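Local atomic coordinates of branched-chain-amino-acid aminotransferase (Pseudomonas sp. UW4, PDB entry 6JIF), a protein that catalyses, with pyridoxal 5'-phosphate as cofactor, the reversible transfer of the amino group between branched-chain amino acids and 2-oxo acids. Residues F33-Y45 against D52-I64. Numbering follows the deposited sequence.
Sequences FDYIKTDKRYLSY and DKGTLTEDNVLHI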
ATOM      1  N   PHE B  33       0.317   6.806 -22.921  1.00 22.71           N
ATOM      2  CA  PHE B  33       0.659   7.082 -21.525  1.00 29.32           C
ATOM      3  C   PHE B  33       1.646   5.988 -21.130  1.00 31.75           C
ATOM      4  O   PHE B  33       1.297   4.999 -20.490  1.00 33.34           O
ATOM      5  CB  PHE B  33      -0.581   7.078 -20.635  1.00 28.58           C
ATOM      6  CG  PHE B  33      -0.314   7.486 -19.234  1.00 27.19           C
ATOM      7  CD1 PHE B  33       0.185   8.753 -18.962  1.00 31.08           C
ATOM      8  CD2 PHE B  33      -0.568   6.633 -18.179  1.00 28.95           C
ATOM      9  CE1 PHE B  33       0.437   9.161 -17.655  1.00 29.70           C
ATOM     10  CE2 PHE B  33      -0.304   7.051 -16.848  1.00 27.35           C
ATOM     11  CZ  PHE B  33       0.197   8.316 -16.623  1.00 23.00           C
ATOM     12  N   ASP B  34       2.896   6.170 -21.526  1.00 25.90           N
ATOM     13  CA  ASP B  34       3.920   5.148 -21.386  1.00 24.48           C
ATOM     14  C   ASP B  34       5.188   5.806 -20.878  1.00 23.51           C
ATOM     15  O   ASP B  34       5.500   6.926 -21.271  1.00 23.00           O
ATOM     16  CB  ASP B  34       4.270   4.500 -22.701  1.00 20.64           C
ATOM     17  CG  ASP B  34       3.082   3.845 -23.340  1.00 35.70           C
ATOM     18  OD1 ASP B  34       2.608   2.817 -22.765  1.00 33.92           O
ATOM     19  OD2 ASP B  34       2.609   4.376 -24.366  1.00 32.90           O
ATOM     20  N   TYR B  35       5.944   5.079 -20.065  1.00 23.67           N
ATOM     21  CA  TYR B  35       7.196   5.628 -19.579  1.00 21.74           C
ATOM     22  C   TYR B  35       8.170   5.781 -20.734  1.00 24.37           C
ATOM     23  O   TYR B  35       8.407   4.828 -21.480  1.00 24.96           O
ATOM     24  CB  TYR B  35       7.823   4.750 -18.499  1.00 20.97           C
ATOM     25  CG  TYR B  35       9.094   5.410 -17.953  1.00 20.27           C
ATOM     26  CD1 TYR B  35      10.320   5.247 -18.605  1.00 21.91           C
ATOM     27  CD2 TYR B  35       9.059   6.208 -16.814  1.00 22.18           C
ATOM     28  CE1 TYR B  35      11.465   5.822 -18.124  1.00 24.01           C
ATOM     29  CE2 TYR B  35      10.192   6.795 -16.336  1.00 20.94           C
ATOM     30  CZ  TYR B  35      11.391   6.603 -16.993  1.00 22.49           C
ATOM     31  OH  TYR B  35      12.539   7.190 -16.497  1.00 26.17           O
ATOM     32  N   ILE B  36       8.734   6.989 -20.861  1.00 21.09           N
ATOM     33  CA  ILE B  36       9.840   7.303 -21.759  1.00 25.85           C
ATOM     34  C   ILE B  36      10.860   8.089 -20.935  1.00 32.66           C
ATOM     35  O   ILE B  36      10.479   8.921 -20.108  1.00 32.49           O
ATOM     36  CB  ILE B  36       9.337   8.116 -22.967  1.00 31.01           C
ATOM     37  CG1 ILE B  36       8.575   7.207 -23.955  1.00 33.85           C
ATOM     38  CG2 ILE B  36      10.482   8.808 -23.701  1.00 36.84           C
ATOM     39  CD1 ILE B  36       7.378   7.893 -24.640  1.00 33.90           C
ATOM     40  N   LYS B  37      12.154   7.807 -21.112  1.00 30.10           N
ATOM     41  CA  LYS B  37      13.173   8.494 -20.299  1.00 28.91           C
ATOM     42  C   LYS B  37      13.478   9.872 -20.896  1.00 29.54           C
ATOM     43  O   LYS B  37      13.967   9.991 -22.029  1.00 26.86           O
ATOM     44  CB  LYS B  37      14.437   7.655 -20.154  1.00 32.91           C
ATOM     45  CG  LYS B  37      15.526   8.304 -19.318  1.00 22.45           C
ATOM     46  CD  LYS B  37      16.819   7.511 -19.465  1.00 33.99           C
ATOM     47  CE  LYS B  37      17.874   8.060 -18.543  1.00 39.92           C
ATOM     48  NZ  LYS B  37      19.151   7.307 -18.708  1.00 43.47           N
ATOM     49  N   THR B  38      13.125  10.902 -20.144  1.00 23.80           N
ATOM     50  CA  THR B  38      13.419  12.273 -20.493  1.00 34.59           C
ATOM     51  C   THR B  38      14.792  12.647 -19.930  1.00 34.34           C
ATOM     52  O   THR B  38      15.446  11.855 -19.251  1.00 28.31           O
ATOM     53  CB  THR B  38      12.278  13.169 -19.986  1.00 26.41           C
ATOM     54  OG1 THR B  38      12.059  12.897 -18.603  1.00 27.30           O
ATOM     55  CG2 THR B  38      10.983  12.868 -20.792  1.00 22.79           C
ATOM     56  N   ASP B  39      15.205  13.884 -20.175  1.00 29.60           N
ATOM     57  CA  ASP B  39      16.593  14.296 -19.982  1.00 23.41           C
ATOM     58  C   ASP B  39      16.955  14.476 -18.508  1.00 27.08           C
ATOM     59  O   ASP B  39      17.979  13.956 -18.058  1.00 28.20           O
ATOM     60  CB  ASP B  39      16.843  15.586 -20.730  1.00 28.52           C
ATOM     61  CG  ASP B  39      16.922  15.374 -22.215  1.00 34.13           C
ATOM     62  OD1 ASP B  39      17.084  14.212 -22.663  1.00 32.53           O
ATOM     63  OD2 ASP B  39      16.803  16.371 -22.931  1.00 37.13           O
ATOM     64  N   LYS B  40      16.155  15.233 -17.748  1.00 24.17           N
ATOM     65  CA  LYS B  40      16.485  15.545 -16.353  1.00 22.85           C
ATOM     66  C   LYS B  40      15.282  15.322 -15.463  1.00 23.96           C
ATOM     67  O   LYS B  40      14.138  15.568 -15.855  1.00 25.60           O
ATOM     68  CB  LYS B  40      16.946  17.015 -16.152  1.00 23.50           C
ATOM     69  CG  LYS B  40      17.960  17.533 -17.104  1.00 26.45           C
ATOM     70  CD  LYS B  40      19.335  17.458 -16.518  1.00 33.75           C
ATOM     71  CE  LYS B  40      20.265  18.486 -17.168  1.00 41.03           C
ATOM     72  NZ  LYS B  40      21.657  18.218 -16.806  1.00 45.63           N
ATOM     73  N   ARG B  41      15.546  14.939 -14.232  1.00 22.39           N
ATOM     74  CA  ARG B  41      14.497  14.879 -13.230  1.00 20.36           C
ATOM     75  C   ARG B  41      14.976  15.612 -11.988  1.00 17.20           C
ATOM     76  O   ARG B  41      16.162  15.854 -11.816  1.00 19.74           O
ATOM     77  CB  ARG B  41      14.054  13.402 -12.882  1.00 17.74           C
ATOM     78  CG  ARG B  41      15.141  12.443 -12.359  1.00 21.62           C
ATOM     79  CD  ARG B  41      15.938  11.796 -13.496  1.00 27.98           C
ATOM     80  NE  ARG B  41      15.013  11.096 -14.395  1.00 29.32           N
ATOM     81  CZ  ARG B  41      15.060  11.134 -15.726  1.00 29.89           C
ATOM     82  NH1 ARG B  41      16.024  11.803 -16.360  1.00 26.00           N
ATOM     83  NH2 ARG B  41      14.116  10.491 -16.423  1.00 26.34           N
ATOM     84  N   TYR B  42      14.011  16.031 -11.178  1.00 21.51           N
ATOM     85  CA  TYR B  42      14.295  16.630  -9.876  1.00 23.40           C
ATOM     86  C   TYR B  42      14.500  15.583  -8.788  1.00 21.12           C
ATOM     87  O   TYR B  42      13.756  14.586  -8.684  1.00 15.72           O
ATOM     88  CB  TYR B  42      13.131  17.542  -9.491  1.00 20.76           C
ATOM     89  CG  TYR B  42      13.335  18.301  -8.236  1.00 20.92           C
ATOM     90  CD1 TYR B  42      13.975  19.494  -8.251  1.00 20.38           C
ATOM     91  CD2 TYR B  42      12.795  17.843  -7.032  1.00 21.28           C
ATOM     92  CE1 TYR B  42      14.148  20.232  -7.074  1.00 21.12           C
ATOM     93  CE2 TYR B  42      12.953  18.562  -5.846  1.00 18.33           C
ATOM     94  CZ  TYR B  42      13.635  19.755  -5.883  1.00 25.04           C
ATOM     95  OH  TYR B  42      13.816  20.517  -4.758  1.00 30.14           O
ATOM     96  N   LEU B  43      15.460  15.856  -7.913  1.00 21.60           N
ATOM     97  CA  LEU B  43      15.772  14.937  -6.828  1.00 19.42           C
ATOM     98  C   LEU B  43      16.158  15.742  -5.584  1.00 20.73           C
ATOM     99  O   LEU B  43      17.053  16.586  -5.641  1.00 24.57           O
ATOM    100  CB  LEU B  43      16.908  13.993  -7.227  1.00 25.04           C
ATOM    101  CG  LEU B  43      17.348  12.915  -6.225  1.00 22.38           C
ATOM    102  CD1 LEU B  43      16.288  11.852  -5.989  1.00 29.46           C
ATOM    103  CD2 LEU B  43      18.610  12.304  -6.788  1.00 28.85           C
ATOM    104  N   SER B  44      15.490  15.468  -4.460  1.00 24.00           N
ATOM    105  CA  SER B  44      15.758  16.204  -3.231  1.00 24.92           C
ATOM    106  C   SER B  44      15.669  15.249  -2.043  1.00 22.02           C
ATOM    107  O   SER B  44      14.748  14.444  -1.965  1.00 20.50           O
ATOM    108  CB  SER B  44      14.768  17.382  -3.104  1.00 19.43           C
ATOM    109  OG  SER B  44      14.869  18.014  -1.818  1.00 26.83           O
ATOM    110  N   TYR B  45      16.617  15.332  -1.103  1.00 29.56           N
ATOM    111  CA  TYR B  45      16.628  14.431   0.055  1.00 26.76           C
ATOM    112  C   TYR B  45      16.159  15.137   1.322  1.00 22.40           C
ATOM    113  O   TYR B  45      16.514  16.287   1.568  1.00 25.77           O
ATOM    114  CB  TYR B  45      18.037  13.875   0.309  1.00 32.54           C
ATOM    115  CG  TYR B  45      18.534  12.938  -0.766  1.00 29.87           C
ATOM    116  CD1 TYR B  45      19.211  13.420  -1.879  1.00 32.04           C
ATOM    117  CD2 TYR B  45      18.359  11.577  -0.644  1.00 29.57           C
ATOM    118  CE1 TYR B  45      19.676  12.550  -2.860  1.00 36.19           C
ATOM    119  CE2 TYR B  45      18.817  10.699  -1.605  1.00 30.28           C
ATOM    120  CZ  TYR B  45      19.467  11.184  -2.718  1.00 33.86           C
ATOM    121  OH  TYR B  45      19.931  10.293  -3.689  1.00 34.83           O
ATOM    122  N   ASP B  52      16.912  19.208   1.361  1.00 29.01           N
ATOM    123  CA  ASP B  52      18.038  19.883   0.750  1.00 28.25           C
ATOM    124  C   ASP B  52      17.531  20.846  -0.314  1.00 28.60           C
ATOM    125  O   ASP B  52      16.331  21.026  -0.513  1.00 27.09           O
ATOM    126  CB  ASP B  52      19.044  18.875   0.204  1.00 27.29           C
ATOM    127  CG  ASP B  52      18.486  18.027  -0.916  1.00 28.91           C
ATOM    128  OD1 ASP B  52      17.575  18.463  -1.646  1.00 26.18           O
ATOM    129  OD2 ASP B  52      19.001  16.914  -1.094  1.00 30.54           O
ATOM    130  N   LYS B  53      18.451  21.465  -1.034  1.00 35.70           N
ATOM    131  CA  LYS B  53      17.968  22.438  -1.994  1.00 30.45           C
ATOM    132  C   LYS B  53      17.518  21.795  -3.287  1.00 28.92           C
ATOM    133  O   LYS B  53      16.887  22.459  -4.101  1.00 35.47           O
ATOM    134  CB  LYS B  53      19.063  23.467  -2.275  1.00 32.88           C
ATOM    135  CG  LYS B  53      19.057  24.641  -1.307  1.00 45.58           C
ATOM    136  CD  LYS B  53      19.260  24.188   0.144  1.00 53.94           C
ATOM    137  CE  LYS B  53      19.118  25.334   1.153  1.00 53.46           C
ATOM    138  NZ  LYS B  53      19.648  26.611   0.568  1.00 56.61           N
ATOM    139  N   GLY B  54      17.708  20.498  -3.450  1.00 34.44           N
ATOM    140  CA  GLY B  54      17.263  19.839  -4.649  1.00 32.01           C
ATOM    141  C   GLY B  54      18.225  20.073  -5.802  1.00 27.13           C
ATOM    142  O   GLY B  54      18.956  21.057  -5.859  1.00 30.68           O
ATOM    143  N   THR B  55      18.182  19.152  -6.761  1.00 28.05           N
ATOM    144  CA  THR B  55      19.051  19.217  -7.924  1.00 22.71           C
ATOM    145  C   THR B  55      18.302  18.613  -9.111  1.00 25.35           C
ATOM    146  O   THR B  55      17.297  17.909  -8.946  1.00 22.30           O
ATOM    147  CB  THR B  55      20.338  18.446  -7.639  1.00 29.43           C
ATOM    148  OG1 THR B  55      21.322  18.749  -8.622  1.00 36.25           O
ATOM    149  CG2 THR B  55      20.068  16.929  -7.631  1.00 26.76           C
ATOM    150  N   LEU B  56      18.785  18.905 -10.313  1.00 21.65           N
ATOM    151  CA  LEU B  56      18.309  18.198 -11.497  1.00 23.59           C
ATOM    152  C   LEU B  56      19.374  17.201 -11.919  1.00 28.34           C
ATOM    153  O   LEU B  56      20.539  17.569 -12.092  1.00 35.04           O
ATOM    154  CB  LEU B  56      17.973  19.146 -12.645  1.00 29.37           C
ATOM    155  CG  LEU B  56      16.831  20.146 -12.442  1.00 27.58           C
ATOM    156  CD1 LEU B  56      16.864  21.174 -13.556  1.00 34.21           C
ATOM    157  CD2 LEU B  56      15.480  19.437 -12.337  1.00 29.24           C
ATOM    158  N   THR B  57      18.970  15.942 -12.109  1.00 24.44           N
ATOM    159  CA  THR B  57      19.918  14.878 -12.417  1.00 27.78           C
ATOM    160  C   THR B  57      19.460  14.129 -13.658  1.00 26.61           C
ATOM    161  O   THR B  57      18.276  14.117 -13.982  1.00 23.48           O
ATOM    162  CB  THR B  57      20.078  13.899 -11.251  1.00 31.70           C
ATOM    163  OG1 THR B  57      21.009  12.863 -11.609  1.00 33.07           O
ATOM    164  CG2 THR B  57      18.759  13.269 -10.856  1.00 30.92           C
ATOM    165  N   GLU B  58      20.418  13.526 -14.368  1.00 30.03           N
ATOM    166  CA  GLU B  58      20.101  12.701 -15.530  1.00 27.15           C
ATOM    167  C   GLU B  58      19.838  11.246 -15.183  1.00 27.28           C
ATOM    168  O   GLU B  58      19.413  10.493 -16.056  1.00 28.29           O
ATOM    169  CB  GLU B  58      21.227  12.749 -16.544  1.00 28.65           C
ATOM    170  CG  GLU B  58      21.521  14.130 -17.010  1.00 36.96           C
ATOM    171  CD  GLU B  58      22.586  14.131 -18.073  1.00 52.89           C
ATOM    172  OE1 GLU B  58      22.475  13.336 -19.039  1.00 56.69           O
ATOM    173  OE2 GLU B  58      23.555  14.908 -17.924  1.00 60.99           O
ATOM    174  N   ASP B  59      20.068  10.833 -13.944  1.00 26.32           N
ATOM    175  CA  ASP B  59      19.993   9.434 -13.560  1.00 25.65           C
ATOM    176  C   ASP B  59      18.550   9.065 -13.261  1.00 32.04           C
ATOM    177  O   ASP B  59      17.979   9.579 -12.294  1.00 29.41           O
ATOM    178  CB  ASP B  59      20.874   9.184 -12.324  1.00 30.92           C
ATOM    179  CG  ASP B  59      21.073   7.695 -11.995  1.00 30.52           C
ATOM    180  OD1 ASP B  59      20.611   6.823 -12.751  1.00 34.10           O
ATOM    181  OD2 ASP B  59      21.719   7.390 -10.965  1.00 33.38           O
ATOM    182  N   ASN B  60      17.968   8.147 -14.050  1.00 26.82           N
ATOM    183  CA  ASN B  60      16.622   7.685 -13.763  1.00 24.29           C
ATOM    184  C   ASN B  60      16.592   6.399 -12.933  1.00 24.67           C
ATOM    185  O   ASN B  60      15.532   5.756 -12.838  1.00 27.87           O
ATOM    186  CB  ASN B  60      15.836   7.513 -15.072  1.00 26.18           C
ATOM    187  CG  ASN B  60      16.207   6.239 -15.828  1.00 27.16           C
ATOM    188  OD1 ASN B  60      17.324   5.698 -15.707  1.00 27.24           O
ATOM    189  ND2 ASN B  60      15.269   5.768 -16.652  1.00 27.64           N
ATOM    190  N   VAL B  61      17.722   6.024 -12.312  1.00 25.04           N
ATOM    191  CA  VAL B  61      17.800   4.903 -11.378  1.00 24.05           C
ATOM    192  C   VAL B  61      17.946   5.489  -9.978  1.00 24.68           C
ATOM    193  O   VAL B  61      18.768   6.394  -9.773  1.00 26.71           O
ATOM    194  CB  VAL B  61      18.983   3.985 -11.696  1.00 27.32           C
ATOM    195  CG1 VAL B  61      18.942   2.753 -10.774  1.00 31.26           C
ATOM    196  CG2 VAL B  61      18.962   3.633 -13.169  1.00 24.82           C
ATOM    197  N   LEU B  62      17.077   5.062  -9.057  1.00 20.89           N
ATOM    198  CA  LEU B  62      17.140   5.454  -7.646  1.00 18.50           C
ATOM    199  C   LEU B  62      18.007   4.429  -6.922  1.00 20.41           C
ATOM    200  O   LEU B  62      17.980   3.231  -7.230  1.00 28.55           O
ATOM    201  CB  LEU B  62      15.739   5.530  -6.999  1.00 17.33           C
ATOM    202  CG  LEU B  62      14.753   6.611  -7.488  1.00 17.74           C
ATOM    203  CD1 LEU B  62      13.328   6.415  -6.939  1.00 18.04           C
ATOM    204  CD2 LEU B  62      15.265   7.925  -7.052  1.00 23.66           C
ATOM    205  N   HIS B  63      18.788   4.898  -5.964  1.00 20.43           N
ATOM    206  CA  HIS B  63      19.728   4.037  -5.267  1.00 21.70           C
ATOM    207  C   HIS B  63      19.383   4.102  -3.784  1.00 21.82           C
ATOM    208  O   HIS B  63      19.771   5.045  -3.097  1.00 26.75           O
ATOM    209  CB  HIS B  63      21.138   4.488  -5.559  1.00 26.19           C
ATOM    210  CG  HIS B  63      21.410   4.666  -7.014  1.00 27.09           C
ATOM    211  ND1 HIS B  63      21.770   3.619  -7.830  1.00 29.91           N
ATOM    212  CD2 HIS B  63      21.372   5.768  -7.805  1.00 28.92           C
ATOM    213  CE1 HIS B  63      21.954   4.064  -9.062  1.00 30.42           C
ATOM    214  NE2 HIS B  63      21.725   5.366  -9.074  1.00 32.99           N
ATOM    215  N   ILE B  64      18.609   3.151  -3.297  1.00 28.35           N
ATOM    216  CA  ILE B  64      17.982   3.291  -1.987  1.00 29.58           C
ATOM    217  C   ILE B  64      18.210   2.028  -1.177  1.00 19.59           C
ATOM    218  O   ILE B  64      18.449   0.951  -1.720  1.00 22.99           O
ATOM    219  CB  ILE B  64      16.484   3.626  -2.102  1.00 22.00           C
ATOM    220  CG1 ILE B  64      15.719   2.473  -2.778  1.00 22.69           C
ATOM    221  CG2 ILE B  64      16.347   4.935  -2.939  1.00 22.77           C
ATOM    222  CD1 ILE B  64      14.175   2.624  -2.793  1.00 22.76           C
TER
HETATM  223  O   HOH W   1      14.008  23.340  -4.028  1.00 45.58           O
HETATM  224  O   HOH W   2      19.361  16.649  -4.010  1.00 27.29           O
HETATM  225  O   HOH W   3      19.743   7.679  -2.319  1.00 43.82           O
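Arg41 and Leu43 pair with Thr57 and Thr55 as the hydrogen-bonded rungs of an antiparallel hairpin, each by two backbone bonds, while Tyr42 and Leu56 form the non-hydrogen-bonded pair between them. Asp52 N still reaches Tyr45 O at 3.0 Å, and beside that bond the carboxylate of Asp52 grips the neighbouring strand. Asp52 OD1 accepts from Ser44 OG at 2.7 Å and, through the opposite face of its plane, from Gly54 N, which closes an Asx turn; Asp52 OD2 receives Tyr45 N at 2.9 Å. A leucine in place of Asp52 would probably leave Ser44 OG and the amides of Tyr45 and Gly54 without their acceptor and let the turn slacken. A CB at Gly54 would collide with Tyr42 OH, and the backbone angles there would also jam it against the carbonyl of Lys53. Leu43 sets its CB 4.1 Å from Thr57 CG2 and its CD1 against Leu62 CD2. At the far end the Arg41 chain, bent at chi2 (-84°) and chi3, folds back, bringing one guanidinium face over Asn60 CB and NH1 to Thr38 O at 2.9 Å. Asn60 ND2 gives a nearly straight bond (170°) to Tyr35 OH, in its amide plane, and the extended Lys37 side chain crosses that of Asn60 at about a right angle. Glu66 of the second subunit takes both Tyr35 OH and Arg41 NH2, so this end belongs to the dimer interface, where strand 61-65 continues the sheet into the other chain. Within the subunit, strand 41-47 lies between 50-57 and 164-174, and helix 117-130 covers Tyr42 and Leu56.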